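Beta-xylosidase (Uncultured organism, PDB 4MLG) probably hydrolyses xylo-oligosaccharides, releasing xylose from their ends, as a beta-xylosidase of glycosyl hydrolase family 43 with a beta-propeller fold. Local coordinates at residues A[153-158]-A[220-225]; A[180-185]-A[199-204]. All blocks are in the same frame, centred on the assembly; numbering follows the deposited sequence.

Contact 1 is the more buried of the two and lies nearer the centre of the propeller, where the loop after strand 147-151 meets the start of strand 223-230. Contact 2 sits farther out and is only partly buried, pairing strands 184-188 and 200-205 in a hairpin. All three of the strands 184-188, 200-205 and 223-230 belong to one sheet, which both contacts therefore reach. Contact 1 has a single backbone hydrogen bond across it and relies on aromatic and leucine side chains, whereas contact 2 has three, along with a salt bridge and a bridging water. The two touch where F221 packs on P183 and R220 on A180.

Contact 1 (A[153-158]-A[220-225])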
ATOM      1  N   GLY A 153       2.822   7.672 -13.499  1.00 53.34           N
ATOM      2  CA  GLY A 153       1.791   7.593 -14.519  1.00 53.78           C
ATOM      3  C   GLY A 153       0.487   8.214 -14.057  1.00 53.98           C
ATOM      4  O   GLY A 153      -0.040   7.851 -13.009  1.00 53.96           O
ATOM      5  N   LEU A 154      -0.039   9.149 -14.843  1.00 54.84           N
ATOM      6  CA  LEU A 154      -1.267   9.854 -14.479  1.00 54.56           C
ATOM      7  C   LEU A 154      -2.514   8.978 -14.539  1.00 52.66           C
ATOM      8  O   LEU A 154      -2.513   7.912 -15.156  1.00 51.75           O
ATOM      9  CB  LEU A 154      -1.469  11.085 -15.367  1.00 56.42           C
ATOM     10  CG  LEU A 154      -0.530  12.265 -15.125  1.00 58.59           C
ATOM     11  CD1 LEU A 154      -0.944  13.462 -15.970  1.00 58.86           C
ATOM     12  CD2 LEU A 154      -0.496  12.626 -13.648  1.00 58.41           C
ATOM     13  N   TRP A 155      -3.571   9.447 -13.878  1.00 51.87           N
ATOM     14  CA  TRP A 155      -4.899   8.838 -13.945  1.00 50.38           C
ATOM     15  C   TRP A 155      -4.934   7.399 -13.425  1.00 50.24           C
ATOM     16  O   TRP A 155      -4.977   7.171 -12.217  1.00 50.78           O
ATOM     17  CB  TRP A 155      -5.462   8.924 -15.369  1.00 48.26           C
ATOM     18  CG  TRP A 155      -5.599  10.335 -15.879  1.00 47.59           C
ATOM     19  CD1 TRP A 155      -5.311  11.487 -15.202  1.00 47.31           C
ATOM     20  CD2 TRP A 155      -6.058  10.738 -17.176  1.00 48.28           C
ATOM     21  NE1 TRP A 155      -5.562  12.579 -15.997  1.00 47.60           N
ATOM     22  CE2 TRP A 155      -6.022  12.147 -17.213  1.00 48.62           C
ATOM     23  CE3 TRP A 155      -6.497  10.045 -18.308  1.00 48.29           C
ATOM     24  CZ2 TRP A 155      -6.407  12.875 -18.339  1.00 49.01           C
ATOM     25  CZ3 TRP A 155      -6.879  10.770 -19.425  1.00 48.28           C
ATOM     26  CH2 TRP A 155      -6.832  12.169 -19.431  1.00 48.56           C
ATOM     27  N   GLY A 156      -4.918   6.438 -14.342  1.00 49.53           N
ATOM     28  CA  GLY A 156      -4.959   5.033 -13.977  1.00 47.89           C
ATOM     29  C   GLY A 156      -3.707   4.587 -13.246  1.00 46.98           C
ATOM     30  O   GLY A 156      -3.706   3.562 -12.562  1.00 45.58           O
ATOM     31  N   GLY A 157      -2.640   5.368 -13.389  1.00 47.91           N
ATOM     32  CA  GLY A 157      -1.371   5.056 -12.757  1.00 47.46           C
ATOM     33  C   GLY A 157      -1.288   5.501 -11.309  1.00 47.84           C
ATOM     34  O   GLY A 157      -0.293   5.242 -10.632  1.00 48.51           O
ATOM     35  N   GLN A 158      -2.329   6.188 -10.847  1.00 49.30           N
ATOM     36  CA  GLN A 158      -2.472   6.568  -9.441  1.00 51.05           C
ATOM     37  C   GLN A 158      -1.387   7.516  -8.931  1.00 52.83           C
ATOM     38  O   GLN A 158      -1.223   7.675  -7.722  1.00 53.86           O
ATOM     39  CB  GLN A 158      -2.537   5.320  -8.548  1.00 51.37           C
ATOM     40  CG  GLN A 158      -3.629   4.336  -8.929  1.00 51.17           C
ATOM     41  CD  GLN A 158      -3.519   3.024  -8.178  1.00 50.90           C
ATOM     42  OE1 GLN A 158      -2.548   2.787  -7.459  1.00 50.52           O
ATOM     43  NE2 GLN A 158      -4.516   2.163  -8.341  1.00 51.11           N
ATOM     44  N   ARG A 220       3.459  18.146 -20.992  1.00 53.74           N
ATOM     45  CA  ARG A 220       3.378  17.628 -19.626  1.00 54.47           C
ATOM     46  C   ARG A 220       3.539  16.110 -19.573  1.00 54.04           C
ATOM     47  O   ARG A 220       3.040  15.396 -20.439  1.00 54.73           O
ATOM     48  CB  ARG A 220       2.042  18.043 -18.996  1.00 55.95           C
ATOM     49  CG  ARG A 220       1.567  17.163 -17.854  1.00 57.35           C
ATOM     50  CD  ARG A 220       0.167  16.637 -18.118  1.00 57.37           C
ATOM     51  NE  ARG A 220       0.111  15.833 -19.336  1.00 57.12           N
ATOM     52  CZ  ARG A 220      -0.994  15.271 -19.811  1.00 57.10           C
ATOM     53  NH1 ARG A 220      -2.147  15.420 -19.173  1.00 57.75           N
ATOM     54  NH2 ARG A 220      -0.947  14.558 -20.927  1.00 56.74           N
ATOM     55  N   PHE A 221       4.246  15.623 -18.555  1.00 53.84           N
ATOM     56  CA  PHE A 221       4.439  14.189 -18.376  1.00 52.22           C
ATOM     57  C   PHE A 221       3.128  13.475 -18.057  1.00 52.57           C
ATOM     58  O   PHE A 221       2.336  13.949 -17.241  1.00 52.45           O
ATOM     59  CB  PHE A 221       5.456  13.918 -17.266  1.00 50.45           C
ATOM     60  CG  PHE A 221       5.641  12.459 -16.960  1.00 49.26           C
ATOM     61  CD1 PHE A 221       6.470  11.672 -17.746  1.00 48.83           C
ATOM     62  CD2 PHE A 221       4.986  11.871 -15.889  1.00 48.52           C
ATOM     63  CE1 PHE A 221       6.640  10.324 -17.470  1.00 47.59           C
ATOM     64  CE2 PHE A 221       5.152  10.525 -15.607  1.00 47.66           C
ATOM     65  CZ  PHE A 221       5.981   9.751 -16.399  1.00 47.48           C
ATOM     66  N   PHE A 222       2.911  12.333 -18.702  1.00 52.35           N
ATOM     67  CA  PHE A 222       1.743  11.505 -18.429  1.00 52.27           C
ATOM     68  C   PHE A 222       2.176  10.118 -17.961  1.00 52.21           C
ATOM     69  O   PHE A 222       1.782   9.674 -16.886  1.00 53.48           O
ATOM     70  CB  PHE A 222       0.847  11.394 -19.669  1.00 52.68           C
ATOM     71  CG  PHE A 222      -0.492  10.756 -19.401  1.00 51.84           C
ATOM     72  CD1 PHE A 222      -1.585  11.528 -19.035  1.00 51.37           C
ATOM     73  CD2 PHE A 222      -0.659   9.384 -19.516  1.00 51.58           C
ATOM     74  CE1 PHE A 222      -2.817  10.944 -18.786  1.00 51.61           C
ATOM     75  CE2 PHE A 222      -1.888   8.793 -19.270  1.00 51.43           C
ATOM     76  CZ  PHE A 222      -2.967   9.573 -18.904  1.00 51.62           C
ATOM     77  N   GLU A 223       2.989   9.443 -18.772  1.00 51.14           N
ATOM     78  CA  GLU A 223       3.462   8.098 -18.451  1.00 50.69           C
ATOM     79  C   GLU A 223       4.612   7.680 -19.366  1.00 50.37           C
ATOM     80  O   GLU A 223       5.143   8.495 -20.119  1.00 51.37           O
ATOM     81  CB  GLU A 223       2.324   7.082 -18.576  1.00 51.74           C
ATOM     82  CG  GLU A 223       1.820   6.903 -19.999  1.00 52.62           C
ATOM     83  CD  GLU A 223       0.768   5.822 -20.121  1.00 52.78           C
ATOM     84  OE1 GLU A 223       0.237   5.385 -19.079  1.00 53.71           O
ATOM     85  OE2 GLU A 223       0.474   5.408 -21.263  1.00 52.64           O
ATOM     86  N   ALA A 224       4.984   6.403 -19.283  1.00 49.66           N
ATOM     87  CA  ALA A 224       6.008   5.804 -20.145  1.00 50.93           C
ATOM     88  C   ALA A 224       7.388   6.451 -20.028  1.00 52.06           C
ATOM     89  O   ALA A 224       7.962   6.879 -21.027  1.00 53.52           O
ATOM     90  CB  ALA A 224       5.547   5.792 -21.603  1.00 50.89           C
ATOM     91  N   SER A 225       7.920   6.507 -18.810  1.00 51.80           N
ATOM     92  CA  SER A 225       9.255   7.055 -18.586  1.00 50.67           C
ATOM     93  C   SER A 225      10.328   6.210 -19.262  1.00 50.63           C
ATOM     94  O   SER A 225      10.280   4.982 -19.221  1.00 51.33           O
ATOM     95  CB  SER A 225       9.553   7.157 -17.088  1.00 49.87           C
ATOM     96  OG  SER A 225       8.802   8.192 -16.479  1.00 50.46           O
TER
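The carbonyl oxygen of F222 is approached by two neighbours in 153-158. L154 N donates a hydrogen bond of 2.8 Å to F222 O, with an N-H...O angle of 159°. G153 CA adds a CA-H...O contact to F222 O at 3.2 Å. The acceptor belongs to a classic beta bulge, in which F222 and E223 together face S239 on the neighbouring strand of a propeller blade. L154 uses its side chain on the same partner, CB lying over one face of the F222 ring in a CH-pi contact, 3.7 Å from F222 CE1. F222 in turn makes a T-shaped pair with W155. A chi1 of -170° sets its CG anti to the backbone N, beside the carbonyl carbon. F222 CE1 points into the middle of the indole face, 3.6 Å from W155 CD2. The planes stand at 85°. Phenylalanine suits this place because its ring offers a face to the leucine and an edge to the tryptophan, and an alanine here would probably leave the W155 face and L154 CB without their aromatic mate, opening a gap between loop and strand. Beside the bulge, the nearest atoms of the E223 side chain and a bound sulfate, probably from the crystallisation liquor, are about 3 Å apart, which is consistent with a pocket here. The guanidinium of R220 also meets L154 CD1, while R220 NH2 forms a salt bridge with D242. L154 CD1 reaches past the F222 ring as well, lying 3.6 Å from F221 O.

Contact 2 (A[180-185]-A[199-204]); sequences ALCPKV and PRDLMI
In an antiparallel beta hairpin of the propeller, strands 184-188 and 200-205 pair here through V185 with R200 and K184 with D201. V185 and R200 form a hydrogen-bonded pair, V185 N to R200 O and R200 N to V185 O both measuring 3.0 Å. The next pair, K184 with D201, is non-hydrogen-bonded, and beyond it L202 N donates to P183 O at 2.8 Å. Proline fits this position: it has no N-H to satisfy, yet its carbonyl accepts. Its ring serves as an apolar plate, with L202 CB 4.0 Å from P183 CG and I204 CD1 3.9 Å from P183 CD. V185 CG1 also packs against L202 CB. K184 and D201 run side by side, pointing the same way, and the bend of the lysine at chi2 (-63°) places CD 3.6 Å from R200 O, on the partner strand. K184 NZ forms a salt bridge with D201 OD1, though the modelled separation is too short to be trusted. A water accepts from C182 N and donates to D201 OD1, each at 2.9 Å. If the salt bridge is real despite its doubtful length, D201 OD1 would serve both ammonium and water, and the nearby positive charge would probably favour the ionised aspartate.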
ATOM      1  N   ALA A 180       2.527  20.986 -13.297  1.00 57.78           N
ATOM      2  CA  ALA A 180       2.105  19.606 -13.506  1.00 55.83           C
ATOM      3  C   ALA A 180       2.914  18.650 -12.642  1.00 56.08           C
ATOM      4  O   ALA A 180       4.026  18.970 -12.222  1.00 58.01           O
ATOM      5  CB  ALA A 180       2.238  19.230 -14.969  1.00 55.64           C
ATOM      6  N   LEU A 181       2.349  17.476 -12.377  1.00 53.96           N
ATOM      7  CA  LEU A 181       3.055  16.448 -11.624  1.00 51.17           C
ATOM      8  C   LEU A 181       4.287  15.978 -12.389  1.00 49.80           C
ATOM      9  O   LEU A 181       4.267  15.875 -13.615  1.00 48.41           O
ATOM     10  CB  LEU A 181       2.135  15.262 -11.329  1.00 49.98           C
ATOM     11  CG  LEU A 181       1.013  15.504 -10.321  1.00 49.20           C
ATOM     12  CD1 LEU A 181       0.241  14.221 -10.073  1.00 47.38           C
ATOM     13  CD2 LEU A 181       1.576  16.051  -9.022  1.00 48.97           C
ATOM     14  N   CYS A 182       5.357  15.701 -11.656  1.00 50.00           N
ATOM     15  CA  CYS A 182       6.602  15.250 -12.261  1.00 50.17           C
ATOM     16  C   CYS A 182       6.721  13.738 -12.155  1.00 48.82           C
ATOM     17  O   CYS A 182       6.172  13.133 -11.233  1.00 49.49           O
ATOM     18  CB  CYS A 182       7.797  15.903 -11.564  1.00 51.82           C
ATOM     19  SG  CYS A 182       7.731  17.705 -11.467  1.00 66.14           S
ATOM     20  N   PRO A 183       7.437  13.116 -13.104  1.00 47.95           N
ATOM     21  CA  PRO A 183       7.782  11.701 -12.951  1.00 46.93           C
ATOM     22  C   PRO A 183       8.754  11.544 -11.786  1.00 47.61           C
ATOM     23  O   PRO A 183       9.384  12.522 -11.385  1.00 50.03           O
ATOM     24  CB  PRO A 183       8.473  11.364 -14.276  1.00 47.13           C
ATOM     25  CG  PRO A 183       8.977  12.671 -14.784  1.00 47.91           C
ATOM     26  CD  PRO A 183       7.951  13.678 -14.365  1.00 48.65           C
ATOM     27  N   LYS A 184       8.870  10.339 -11.242  1.00 45.12           N
ATOM     28  CA  LYS A 184       9.703  10.128 -10.067  1.00 44.99           C
ATOM     29  C   LYS A 184      11.005   9.416 -10.402  1.00 46.86           C
ATOM     30  O   LYS A 184      11.060   8.598 -11.319  1.00 48.79           O
ATOM     31  CB  LYS A 184       8.934   9.345  -9.002  1.00 44.83           C
ATOM     32  CG  LYS A 184       7.725  10.080  -8.448  1.00 43.95           C
ATOM     33  CD  LYS A 184       8.143  11.360  -7.746  1.00 43.55           C
ATOM     34  CE  LYS A 184       6.941  12.121  -7.215  1.00 42.40           C
ATOM     35  NZ  LYS A 184       7.353  13.361  -6.500  1.00 42.34           N
ATOM     36  N   VAL A 185      12.051   9.741  -9.649  1.00 46.85           N
ATOM     37  CA  VAL A 185      13.353   9.105  -9.805  1.00 46.42           C
ATOM     38  C   VAL A 185      13.855   8.624  -8.444  1.00 47.00           C
ATOM     39  O   VAL A 185      13.731   9.330  -7.443  1.00 48.68           O
ATOM     40  CB  VAL A 185      14.381  10.067 -10.444  1.00 47.02           C
ATOM     41  CG1 VAL A 185      14.393  11.405  -9.717  1.00 46.97           C
ATOM     42  CG2 VAL A 185      15.769   9.445 -10.461  1.00 47.94           C
ATOM     43  N   PRO A 199      12.364   8.461  -3.268  1.00 60.26           N
ATOM     44  CA  PRO A 199      12.103   8.977  -4.616  1.00 58.98           C
ATOM     45  C   PRO A 199      11.862  10.482  -4.596  1.00 58.08           C
ATOM     46  O   PRO A 199      11.438  11.025  -3.576  1.00 58.92           O
ATOM     47  CB  PRO A 199      10.822   8.245  -5.026  1.00 58.14           C
ATOM     48  CG  PRO A 199      10.830   6.992  -4.218  1.00 59.03           C
ATOM     49  CD  PRO A 199      11.436   7.376  -2.901  1.00 60.03           C
ATOM     50  N   ARG A 200      12.137  11.147  -5.713  1.00 56.35           N
ATOM     51  CA  ARG A 200      11.968  12.591  -5.800  1.00 57.21           C
ATOM     52  C   ARG A 200      11.521  13.016  -7.194  1.00 55.82           C
ATOM     53  O   ARG A 200      11.611  12.241  -8.146  1.00 54.81           O
ATOM     54  CB  ARG A 200      13.264  13.307  -5.411  1.00 59.92           C
ATOM     55  CG  ARG A 200      14.517  12.709  -6.032  1.00 60.97           C
ATOM     56  CD  ARG A 200      15.772  13.397  -5.520  1.00 64.30           C
ATOM     57  NE  ARG A 200      16.764  12.438  -5.043  1.00 67.27           N
ATOM     58  CZ  ARG A 200      17.975  12.767  -4.607  1.00 71.54           C
ATOM     59  NH1 ARG A 200      18.355  14.037  -4.590  1.00 74.24           N
ATOM     60  NH2 ARG A 200      18.811  11.826  -4.191  1.00 72.76           N
ATOM     61  N   ASP A 201      11.033  14.246  -7.301  1.00 55.87           N
ATOM     62  CA  ASP A 201      10.586  14.785  -8.579  1.00 55.15           C
ATOM     63  C   ASP A 201      11.721  14.857  -9.593  1.00 54.60           C
ATOM     64  O   ASP A 201      12.799  15.378  -9.298  1.00 55.74           O
ATOM     65  CB  ASP A 201       9.981  16.182  -8.397  1.00 57.21           C
ATOM     66  CG  ASP A 201       8.616  16.149  -7.740  1.00 59.11           C
ATOM     67  OD1 ASP A 201       7.892  15.147  -7.918  1.00 59.60           O
ATOM     68  OD2 ASP A 201       8.260  17.128  -7.052  1.00 60.43           O
ATOM     69  N   LEU A 202      11.477  14.318 -10.784  1.00 52.32           N
ATOM     70  CA  LEU A 202      12.356  14.555 -11.918  1.00 50.87           C
ATOM     71  C   LEU A 202      11.785  15.739 -12.678  1.00 49.92           C
ATOM     72  O   LEU A 202      10.938  15.571 -13.555  1.00 49.21           O
ATOM     73  CB  LEU A 202      12.427  13.336 -12.836  1.00 49.02           C
ATOM     74  CG  LEU A 202      13.443  13.472 -13.974  1.00 48.44           C
ATOM     75  CD1 LEU A 202      14.864  13.304 -13.448  1.00 48.42           C
ATOM     76  CD2 LEU A 202      13.157  12.490 -15.098  1.00 46.91           C
ATOM     77  N   MET A 203      12.241  16.935 -12.326  1.00 49.48           N
ATOM     78  CA  MET A 203      11.677  18.162 -12.874  1.00 48.81           C
ATOM     79  C   MET A 203      11.841  18.258 -14.388  1.00 50.39           C
ATOM     80  O   MET A 203      12.954  18.183 -14.910  1.00 51.55           O
ATOM     81  CB  MET A 203      12.303  19.384 -12.201  1.00 46.65           C
ATOM     82  CG  MET A 203      12.218  19.358 -10.684  1.00 45.08           C
ATOM     83  SD  MET A 203      13.047  20.761  -9.912  1.00 76.06           S
ATOM     84  CE  MET A 203      11.963  22.104 -10.383  1.00 65.17           C
ATOM     85  N   ILE A 204      10.721  18.406 -15.089  1.00 50.60           N
ATOM     86  CA  ILE A 204      10.748  18.683 -16.518  1.00 51.37           C
ATOM     87  C   ILE A 204      10.387  20.151 -16.733  1.00 53.49           C
ATOM     88  O   ILE A 204       9.338  20.612 -16.278  1.00 52.54           O
ATOM     89  CB  ILE A 204       9.788  17.767 -17.299  1.00 48.85           C
ATOM     90  CG1 ILE A 204      10.023  16.306 -16.914  1.00 47.51           C
ATOM     91  CG2 ILE A 204       9.978  17.952 -18.795  1.00 49.68           C
ATOM     92  CD1 ILE A 204       9.164  15.327 -17.674  1.00 47.20           C
TER
HETATM   93  O   HOH W   1       5.362  16.319  -8.812  1.00 49.58           O